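Long-range contacts in alpha-L-rhamnosidase (Klebsiella oxytoca, PDB 4XHC), which probably hydrolyses terminal alpha-L-rhamnose from rhamnosides, as a two-domain glycoside hydrolase of family 78 that binds rhamnose in its pocket: residues Ser346-Asp351 with Ala370-Leu375; Gln417-Ser422 with Ala431-Leu436; Arg425-Trp430 with Pro459-Asn464. All blocks are in the same frame, centred on the assembly; numbering follows the deposited sequence.

Contact 1 (Ser346-Asp351 with Ala370-Leu375); sequences SGVVRD and AAQGVL
Val349 and Gln372 mark the closest backbone approach here, their CA atoms 5.9 Å apart, where the irregular loop 346-351 runs past one turn of helix 368-389. No backbone-to-backbone bond links the two; the side chain of Gln372 does that work. Its CG stands anti to the backbone N (chi1 -177°), leading the chain off the helix, and a bend at chi2 (81°) turns the amide to the loop. There it grips the backbone on both sides of Val348: NE2 donates to the carbonyl O of Gly347 at 3.2 Å, almost straight, with that oxygen close to the amide plane, while OE1 receives the N-H of Val349 at 2.9 Å, the donor tilted slightly from the plane of the side-chain carbonyl. Two bonds from one amide fix its rotation, and Leu404 O of helix 391-412 takes a further bond from NE2. This is a helix-to-loop contact inside the catalytic domain, an (alpha/alpha)6 barrel of the six-hairpin glycosidase type, and all the residues that touch are buried. Val349 supplies the apolar part. Its CG2 lies against Leu375 CD2 at 3.9 Å and also close to Gln372 OE1, while CG1 reaches Ala371 CB at 4.4 Å. Val348 crosses the glutamine at about a right angle and also packs on Ala407 and Ala411 of helix 391-412, and Trp356 touches both Val349 and Ala371.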
loop_
_atom_site.group_PDB
_atom_site.type_symbol
_atom_site.label_atom_id
_atom_site.label_comp_id
_atom_site.label_asym_id
_atom_site.label_seq_id
_atom_site.Cartn_x
_atom_site.Cartn_y
_atom_site.Cartn_z
ATOM N N SER A 346 57.305 -8.254 -8.936
ATOM C CA SER A 346 57.642 -9.359 -8.016
ATOM C C SER A 346 56.543 -10.450 -7.802
ATOM O O SER A 346 56.761 -11.404 -7.067
ATOM C CB SER A 346 58.074 -8.783 -6.660
ATOM O OG SER A 346 56.945 -8.441 -5.877
ATOM N N GLY A 347 55.378 -10.323 -8.429
ATOM C CA GLY A 347 54.369 -11.390 -8.393
ATOM C C GLY A 347 53.431 -11.315 -7.208
ATOM O O GLY A 347 52.723 -12.287 -6.920
ATOM N N VAL A 348 53.402 -10.166 -6.534
ATOM C CA VAL A 348 52.451 -9.933 -5.446
ATOM C C VAL A 348 51.338 -9.006 -5.906
ATOM O O VAL A 348 51.589 -8.011 -6.576
ATOM C CB VAL A 348 53.127 -9.267 -4.242
ATOM C CG1 VAL A 348 52.150 -9.159 -3.090
ATOM C CG2 VAL A 348 54.374 -10.035 -3.826
ATOM N N VAL A 349 50.111 -9.337 -5.545
ATOM C CA VAL A 349 48.923 -8.542 -5.917
ATOM C C VAL A 349 48.944 -7.150 -5.286
ATOM O O VAL A 349 49.142 -7.032 -4.085
ATOM C CB VAL A 349 47.646 -9.274 -5.464
ATOM C CG1 VAL A 349 46.446 -8.360 -5.498
ATOM C CG2 VAL A 349 47.389 -10.480 -6.344
ATOM N N ARG A 350 48.730 -6.109 -6.094
ATOM C CA ARG A 350 48.702 -4.730 -5.596
ATOM C C ARG A 350 47.525 -4.495 -4.672
ATOM O O ARG A 350 46.432 -4.983 -4.919
ATOM C CB ARG A 350 48.581 -3.724 -6.741
ATOM C CG ARG A 350 49.855 -3.493 -7.513
ATOM C CD ARG A 350 49.675 -2.417 -8.574
ATOM N NE ARG A 350 50.524 -2.692 -9.739
ATOM C CZ ARG A 350 50.145 -3.357 -10.837
ATOM N NH1 ARG A 350 48.904 -3.829 -10.975
ATOM N NH2 ARG A 350 51.024 -3.547 -11.815
ATOM N N ASP A 351 47.748 -3.699 -3.635
ATOM C CA ASP A 351 46.711 -3.362 -2.673
ATOM C C ASP A 351 46.107 -1.997 -3.020
ATOM O O ASP A 351 46.764 -1.173 -3.631
ATOM C CB ASP A 351 47.327 -3.355 -1.266
ATOM C CG ASP A 351 46.295 -3.232 -0.161
ATOM O OD1 ASP A 351 45.153 -3.731 -0.312
ATOM O OD2 ASP A 351 46.656 -2.651 0.881
ATOM N N ALA A 370 44.844 -12.166 1.464
ATOM C CA ALA A 370 43.723 -13.043 1.141
ATOM C C ALA A 370 43.500 -13.105 -0.361
ATOM O O ALA A 370 43.269 -14.174 -0.899
ATOM C CB ALA A 370 42.456 -12.580 1.846
ATOM N N ALA A 371 43.573 -11.957 -1.031
ATOM C CA ALA A 371 43.450 -11.900 -2.486
ATOM C C ALA A 371 44.562 -12.689 -3.196
ATOM O O ALA A 371 44.309 -13.373 -4.183
ATOM C CB ALA A 371 43.458 -10.456 -2.954
ATOM N N GLN A 372 45.785 -12.600 -2.691
ATOM C CA GLN A 372 46.884 -13.391 -3.223
ATOM C C GLN A 372 46.537 -14.878 -3.149
ATOM O O GLN A 372 46.786 -15.631 -4.096
ATOM C CB GLN A 372 48.167 -13.104 -2.440
ATOM C CG GLN A 372 49.418 -13.821 -2.951
ATOM C CD GLN A 372 50.071 -13.157 -4.149
ATOM O OE1 GLN A 372 49.719 -12.049 -4.536
ATOM N NE2 GLN A 372 51.074 -13.817 -4.709
ATOM N N GLY A 373 45.975 -15.299 -2.021
ATOM C CA GLY A 373 45.581 -16.685 -1.824
ATOM C C GLY A 373 44.453 -17.107 -2.749
ATOM O O GLY A 373 44.431 -18.228 -3.245
ATOM N N VAL A 374 43.505 -16.217 -2.991
ATOM C CA VAL A 374 42.400 -16.558 -3.874
ATOM C C VAL A 374 42.913 -16.746 -5.300
ATOM O O VAL A 374 42.483 -17.652 -6.006
ATOM C CB VAL A 374 41.275 -15.506 -3.806
ATOM C CG1 VAL A 374 40.258 -15.716 -4.921
ATOM C CG2 VAL A 374 40.584 -15.571 -2.448
ATOM N N LEU A 375 43.847 -15.903 -5.707
ATOM C CA LEU A 375 44.434 -16.005 -7.031
ATOM C C LEU A 375 45.129 -17.349 -7.218
ATOM O O LEU A 375 44.927 -18.027 -8.222
ATOM C CB LEU A 375 45.431 -14.859 -7.252
ATOM C CG LEU A 375 46.178 -14.862 -8.584
ATOM C CD1 LEU A 375 45.194 -14.883 -9.744
ATOM C CD2 LEU A 375 47.091 -13.653 -8.664
#

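Contact 2 (Gln417-Ser422 with Ala431-Leu436); sequences QGFYVS and ASQIWL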
loop_
_atom_site.group_PDB
_atom_site.type_symbol
_atom_site.label_atom_id
_atom_site.label_comp_id
_atom_site.label_asym_id
_atom_site.label_seq_id
_atom_site.Cartn_x
_atom_site.Cartn_y
_atom_site.Cartn_z
ATOM N N GLN A 417 56.067 -14.042 13.977
ATOM C CA GLN A 417 54.650 -14.123 14.368
ATOM C C GLN A 417 53.979 -15.445 13.963
ATOM O O GLN A 417 52.961 -15.816 14.540
ATOM C CB GLN A 417 53.867 -12.961 13.761
ATOM C CG GLN A 417 54.183 -11.606 14.379
ATOM C CD GLN A 417 53.226 -10.534 13.920
ATOM O OE1 GLN A 417 52.260 -10.216 14.618
ATOM N NE2 GLN A 417 53.443 -10.019 12.713
ATOM N N GLY A 418 54.559 -16.149 12.988
ATOM C CA GLY A 418 54.015 -17.423 12.496
ATOM C C GLY A 418 52.737 -17.252 11.703
ATOM O O GLY A 418 51.931 -18.172 11.626
ATOM N N PHE A 419 52.577 -16.069 11.110
ATOM C CA PHE A 419 51.399 -15.708 10.326
ATOM C C PHE A 419 51.841 -14.914 9.096
ATOM O O PHE A 419 52.943 -14.370 9.055
ATOM C CB PHE A 419 50.439 -14.812 11.131
ATOM C CG PHE A 419 49.657 -15.523 12.209
ATOM C CD1 PHE A 419 48.903 -16.655 11.921
ATOM C CD2 PHE A 419 49.631 -15.029 13.510
ATOM C CE1 PHE A 419 48.174 -17.303 12.920
ATOM C CE2 PHE A 419 48.898 -15.673 14.509
ATOM C CZ PHE A 419 48.167 -16.810 14.212
ATOM N N TYR A 420 50.972 -14.849 8.098
ATOM C CA TYR A 420 51.174 -13.957 6.970
ATOM C C TYR A 420 50.669 -12.553 7.334
ATOM O O TYR A 420 49.642 -12.412 7.995
ATOM C CB TYR A 420 50.441 -14.477 5.725
ATOM C CG TYR A 420 50.952 -15.802 5.184
ATOM C CD1 TYR A 420 52.054 -15.854 4.332
ATOM C CD2 TYR A 420 50.322 -17.001 5.512
ATOM C CE1 TYR A 420 52.515 -17.061 3.829
ATOM C CE2 TYR A 420 50.777 -18.213 5.021
ATOM C CZ TYR A 420 51.868 -18.241 4.174
ATOM O OH TYR A 420 52.317 -19.450 3.680
ATOM N N VAL A 421 51.392 -11.530 6.889
ATOM C CA VAL A 421 50.955 -10.148 7.029
ATOM C C VAL A 421 50.360 -9.625 5.712
ATOM O O VAL A 421 50.594 -10.183 4.644
ATOM C CB VAL A 421 52.100 -9.229 7.501
ATOM C CG1 VAL A 421 52.673 -9.739 8.813
ATOM C CG2 VAL A 421 53.198 -9.107 6.452
ATOM N N SER A 422 49.590 -8.546 5.798
ATOM C CA SER A 422 48.866 -8.003 4.645
ATOM C C SER A 422 48.916 -6.465 4.623
ATOM O O SER A 422 48.672 -5.808 5.638
ATOM C CB SER A 422 47.416 -8.498 4.681
ATOM O OG SER A 422 46.727 -8.206 3.472
ATOM N N ALA A 431 41.621 -13.961 7.861
ATOM C CA ALA A 431 41.377 -14.208 6.453
ATOM C C ALA A 431 42.669 -14.535 5.682
ATOM O O ALA A 431 42.721 -15.491 4.909
ATOM C CB ALA A 431 40.671 -13.013 5.838
ATOM N N SER A 432 43.708 -13.749 5.907
ATOM C CA SER A 432 44.990 -13.981 5.261
ATOM C C SER A 432 45.475 -15.411 5.459
ATOM O O SER A 432 45.923 -16.049 4.512
ATOM C CB SER A 432 46.046 -13.016 5.807
ATOM O OG SER A 432 45.665 -11.667 5.611
ATOM N N GLN A 433 45.377 -15.915 6.685
ATOM C CA GLN A 433 45.912 -17.244 7.010
ATOM C C GLN A 433 45.086 -18.327 6.332
ATOM O O GLN A 433 45.616 -19.276 5.768
ATOM C CB GLN A 433 45.902 -17.504 8.516
ATOM C CG GLN A 433 46.297 -16.322 9.384
ATOM C CD GLN A 433 47.542 -15.619 8.892
ATOM O OE1 GLN A 433 48.503 -16.264 8.484
ATOM N NE2 GLN A 433 47.535 -14.292 8.941
ATOM N N ILE A 434 43.773 -18.169 6.396
ATOM C CA ILE A 434 42.845 -19.156 5.854
ATOM C C ILE A 434 43.081 -19.331 4.358
ATOM O O ILE A 434 43.201 -20.458 3.877
ATOM C CB ILE A 434 41.378 -18.731 6.122
ATOM C CG1 ILE A 434 41.065 -18.824 7.620
ATOM C CG2 ILE A 434 40.401 -19.595 5.345
ATOM C CD1 ILE A 434 39.823 -18.068 8.039
ATOM N N TRP A 435 43.158 -18.214 3.637
ATOM C CA TRP A 435 43.244 -18.263 2.181
ATOM C C TRP A 435 44.605 -18.708 1.684
ATOM O O TRP A 435 44.689 -19.423 0.690
ATOM C CB TRP A 435 42.841 -16.927 1.545
ATOM C CG TRP A 435 41.391 -16.875 1.275
ATOM C CD1 TRP A 435 40.449 -16.123 1.929
ATOM C CD2 TRP A 435 40.684 -17.648 0.308
ATOM N NE1 TRP A 435 39.203 -16.373 1.409
ATOM C CE2 TRP A 435 39.317 -17.306 0.414
ATOM C CE3 TRP A 435 41.068 -18.606 -0.634
ATOM C CZ2 TRP A 435 38.334 -17.887 -0.398
ATOM C CZ3 TRP A 435 40.087 -19.188 -1.445
ATOM C CH2 TRP A 435 38.740 -18.825 -1.320
ATOM N N LEU A 436 45.670 -18.311 2.362
ATOM C CA LEU A 436 47.003 -18.755 1.948
ATOM C C LEU A 436 47.289 -20.209 2.336
ATOM O O LEU A 436 48.161 -20.844 1.747
ATOM C CB LEU A 436 48.084 -17.806 2.468
ATOM C CG LEU A 436 48.100 -16.457 1.735
ATOM C CD1 LEU A 436 48.931 -15.429 2.487
ATOM C CD2 LEU A 436 48.604 -16.593 0.302
HETATM O O HOH W 1 50.595 -21.471 3.671
HETATM O O HOH W 2 44.211 -10.361 3.872
#
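Gln433 OE1 accepts the backbone N-H of Tyr420 at 2.9 Å, in the carbonyl plane and on a lone pair, and the same amide gives its NE2 to the carbonyl O of Tyr420 at 3.0 Å. Both bonds are close to straight, so the side chain pairs with the N-H and C=O of a single residue. NE2 also bonds Ser429 O, one turn back at the start of the helix. CG lies beside the backbone N, and a bend at chi2 (-47°) brings the amide against 417-422. Phe419 crosses it at about a right angle, its CD1 3.5 Å from Gln433 CD. The Tyr420 ring and amide planes are only 16° apart, but OE1 meets the ring at its edge, so the two do not stack. Leu436 CD1 sits over one face of that ring, 3.7 Å from its centroid, in a CH-pi contact. A water links Tyr420 OH to Leu436 O. Ser432 OG, bonded to Ser429 OG, lies 3.7 Å from Ser422 CB. Ser422 OG bonds Asn366 OD1 and Ala369 N; a water on Ser432 OG reaches it only weakly. Gly418 and Phe419 form a G1 beta bulge opposite Asp414 in the small hairpin of strands 413-414 and 419-420. That hairpin is held against helix 430-438, with helix 444-456 packing on Phe419 and Tyr420 and helix 368-389 on Ser422, Ser432 and Leu436.

Contact 3 (Arg425-Trp430 with Pro459-Asn464); sequences RRQVSW and PAVAMN
Trp430 is wedged between Pro459 and Met463 where two loops meet, one leading into helix 430-438 and the other joining helices 444-456 and 466-478, in a partly buried contact. Pro459 CD lies over one face of the indole, 4.0 Å from the centroid of the five-membered ring; over the opposite face Met463 CE stands 4.0 Å from that of the six-membered ring. Both are CH-pi contacts, displaced toward the ring rim. Met463 makes its approach by a bend at chi3 (-82°), which brings CE to 3.6 Å from Trp430 CE3, with SD placed obliquely to the ring in a Met-aromatic contact. The backbones meet at a single beta bridge between Ser429 and Val461, whose CA atoms are 4.7 Å apart. Here Trp430 N donates to Val461 O at 3.2 Å, and Trp430 NE1 makes a long, weak bond to Pro459 O at 3.4 Å. The two loops connect helices of the six-hairpin glycosidase domain, an (alpha/alpha)6 barrel in this family, and one of them includes a helix start: Ser429 is the N-cap, its side chain capping a backbone N beyond Trp430 and also bonding Ser432 OG. Val428 CG1 packs on Pro459 CB. Farther along, Val461 CG2 rests 3.6 Å from Gln427 NE2, the glutamine crossing it at about a right angle while its amide bonds Ser364 O and Asn366 N. Tyr472 of helix 466-478 meets Trp430 edge-to-face.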
loop_
_atom_site.group_PDB
_atom_site.type_symbol
_atom_site.label_atom_id
_atom_site.label_comp_id
_atom_site.label_asym_id
_atom_site.label_seq_id
_atom_site.Cartn_x
_atom_site.Cartn_y
_atom_site.Cartn_z
ATOM N N ARG A 425 50.872 -1.692 6.219
ATOM C CA ARG A 425 50.975 -1.680 7.685
ATOM C C ARG A 425 51.049 -3.097 8.317
ATOM O O ARG A 425 50.934 -3.254 9.531
ATOM C CB ARG A 425 49.844 -0.844 8.285
ATOM C CG ARG A 425 50.219 0.613 8.465
ATOM C CD ARG A 425 48.998 1.528 8.524
ATOM N NE ARG A 425 47.910 0.990 9.373
ATOM C CZ ARG A 425 47.916 0.988 10.712
ATOM N NH1 ARG A 425 48.964 1.466 11.386
ATOM N NH2 ARG A 425 46.875 0.496 11.380
ATOM N N ARG A 426 51.248 -4.120 7.489
ATOM C CA ARG A 426 51.561 -5.480 7.959
ATOM C C ARG A 426 50.547 -6.014 8.962
ATOM O O ARG A 426 50.900 -6.514 10.036
ATOM C CB ARG A 426 52.990 -5.551 8.534
ATOM C CG ARG A 426 54.090 -5.247 7.522
ATOM C CD ARG A 426 55.465 -5.193 8.170
ATOM N NE ARG A 426 55.867 -6.509 8.669
ATOM C CZ ARG A 426 56.355 -7.499 7.920
ATOM N NH1 ARG A 426 56.523 -7.343 6.607
ATOM N NH2 ARG A 426 56.667 -8.660 8.491
ATOM N N GLN A 427 49.284 -5.914 8.575
ATOM C CA GLN A 427 48.160 -6.375 9.394
ATOM C C GLN A 427 48.089 -7.892 9.446
ATOM O O GLN A 427 48.338 -8.549 8.446
ATOM C CB GLN A 427 46.846 -5.851 8.809
ATOM C CG GLN A 427 45.637 -6.031 9.711
ATOM C CD GLN A 427 44.321 -5.835 8.980
ATOM O OE1 GLN A 427 43.964 -6.617 8.109
ATOM N NE2 GLN A 427 43.595 -4.795 9.337
ATOM N N VAL A 428 47.709 -8.418 10.613
ATOM C CA VAL A 428 47.500 -9.846 10.832
ATOM C C VAL A 428 46.004 -10.149 11.010
ATOM O O VAL A 428 45.381 -9.741 12.010
ATOM C CB VAL A 428 48.263 -10.322 12.083
ATOM C CG1 VAL A 428 48.118 -11.827 12.263
ATOM C CG2 VAL A 428 49.731 -9.946 11.983
ATOM N N SER A 429 45.439 -10.875 10.050
ATOM C CA SER A 429 44.011 -11.205 10.056
ATOM C C SER A 429 43.800 -12.710 10.005
ATOM O O SER A 429 44.725 -13.458 9.693
ATOM C CB SER A 429 43.315 -10.561 8.852
ATOM O OG SER A 429 43.770 -11.097 7.610
ATOM N N TRP A 430 42.591 -13.157 10.327
ATOM C CA TRP A 430 42.241 -14.566 10.128
ATOM C C TRP A 430 42.169 -14.887 8.638
ATOM O O TRP A 430 42.589 -15.961 8.208
ATOM C CB TRP A 430 40.889 -14.899 10.756
ATOM C CG TRP A 430 40.926 -15.142 12.209
ATOM C CD1 TRP A 430 41.077 -14.211 13.186
ATOM C CD2 TRP A 430 40.776 -16.397 12.870
ATOM N NE1 TRP A 430 41.041 -14.807 14.416
ATOM C CE2 TRP A 430 40.854 -16.150 14.249
ATOM C CE3 TRP A 430 40.589 -17.706 12.432
ATOM C CZ2 TRP A 430 40.749 -17.158 15.194
ATOM C CZ3 TRP A 430 40.480 -18.714 13.378
ATOM C CH2 TRP A 430 40.559 -18.429 14.748
ATOM N N PRO A 459 44.574 -14.053 15.750
ATOM C CA PRO A 459 44.709 -12.730 15.141
ATOM C C PRO A 459 43.635 -11.742 15.574
ATOM O O PRO A 459 42.528 -12.127 15.913
ATOM C CB PRO A 459 44.551 -13.011 13.636
ATOM C CG PRO A 459 45.048 -14.395 13.468
ATOM C CD PRO A 459 44.653 -15.113 14.732
ATOM N N ALA A 460 43.964 -10.463 15.477
ATOM C CA ALA A 460 43.092 -9.400 15.953
ATOM C C ALA A 460 41.852 -9.197 15.071
ATOM O O ALA A 460 40.783 -8.873 15.575
ATOM C CB ALA A 460 43.888 -8.097 16.058
ATOM N N VAL A 461 42.006 -9.325 13.755
ATOM C CA VAL A 461 40.921 -9.000 12.835
ATOM C C VAL A 461 40.103 -10.256 12.569
ATOM O O VAL A 461 40.540 -11.157 11.831
ATOM C CB VAL A 461 41.448 -8.403 11.514
ATOM C CG1 VAL A 461 40.297 -8.137 10.546
ATOM C CG2 VAL A 461 42.211 -7.118 11.784
ATOM N N ALA A 462 38.917 -10.296 13.160
ATOM C CA ALA A 462 38.144 -11.523 13.259
ATOM C C ALA A 462 37.251 -11.752 12.051
ATOM O O ALA A 462 37.094 -10.866 11.206
ATOM C CB ALA A 462 37.302 -11.496 14.522
ATOM N N MET A 463 36.682 -12.958 11.997
ATOM C CA MET A 463 35.730 -13.346 10.965
ATOM C C MET A 463 34.312 -12.897 11.342
ATOM O O MET A 463 33.896 -13.065 12.489
ATOM C CB MET A 463 35.726 -14.864 10.814
ATOM C CG MET A 463 37.089 -15.486 10.527
ATOM S SD MET A 463 37.010 -17.283 10.375
ATOM C CE MET A 463 37.038 -17.740 12.108
ATOM N N ASN A 464 33.576 -12.343 10.382
ATOM C CA ASN A 464 32.232 -11.834 10.645
ATOM C C ASN A 464 31.100 -12.615 9.989
ATOM O O ASN A 464 29.941 -12.326 10.259
ATOM C CB ASN A 464 32.123 -10.381 10.188
ATOM C CG ASN A 464 32.699 -9.399 11.190
ATOM O OD1 ASN A 464 33.004 -9.742 12.335
ATOM N ND2 ASN A 464 32.861 -8.158 10.752
#

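Overall arrangement
All three contacts lie within the helical domain. Contacts 1 and 2 are buried, and in each a glutamine on a helix makes two bonds to backbone. Gln372 spans Gly347 O and Val349 N of a loop, with valine-leucine packing beside it; Gln433 pairs with the N-H and C=O of the one strand residue Tyr420, joined by a Leu-Tyr CH-pi contact. The two touch where helices 368-389 and 430-438 pack. Contact 3 is partly buried and relies on CH-pi packing of proline and methionine on the two faces of a tryptophan, plus one backbone bridge. It interleaves with contact 2 along the chain, sharing helix 430-438, but does not touch contact 1.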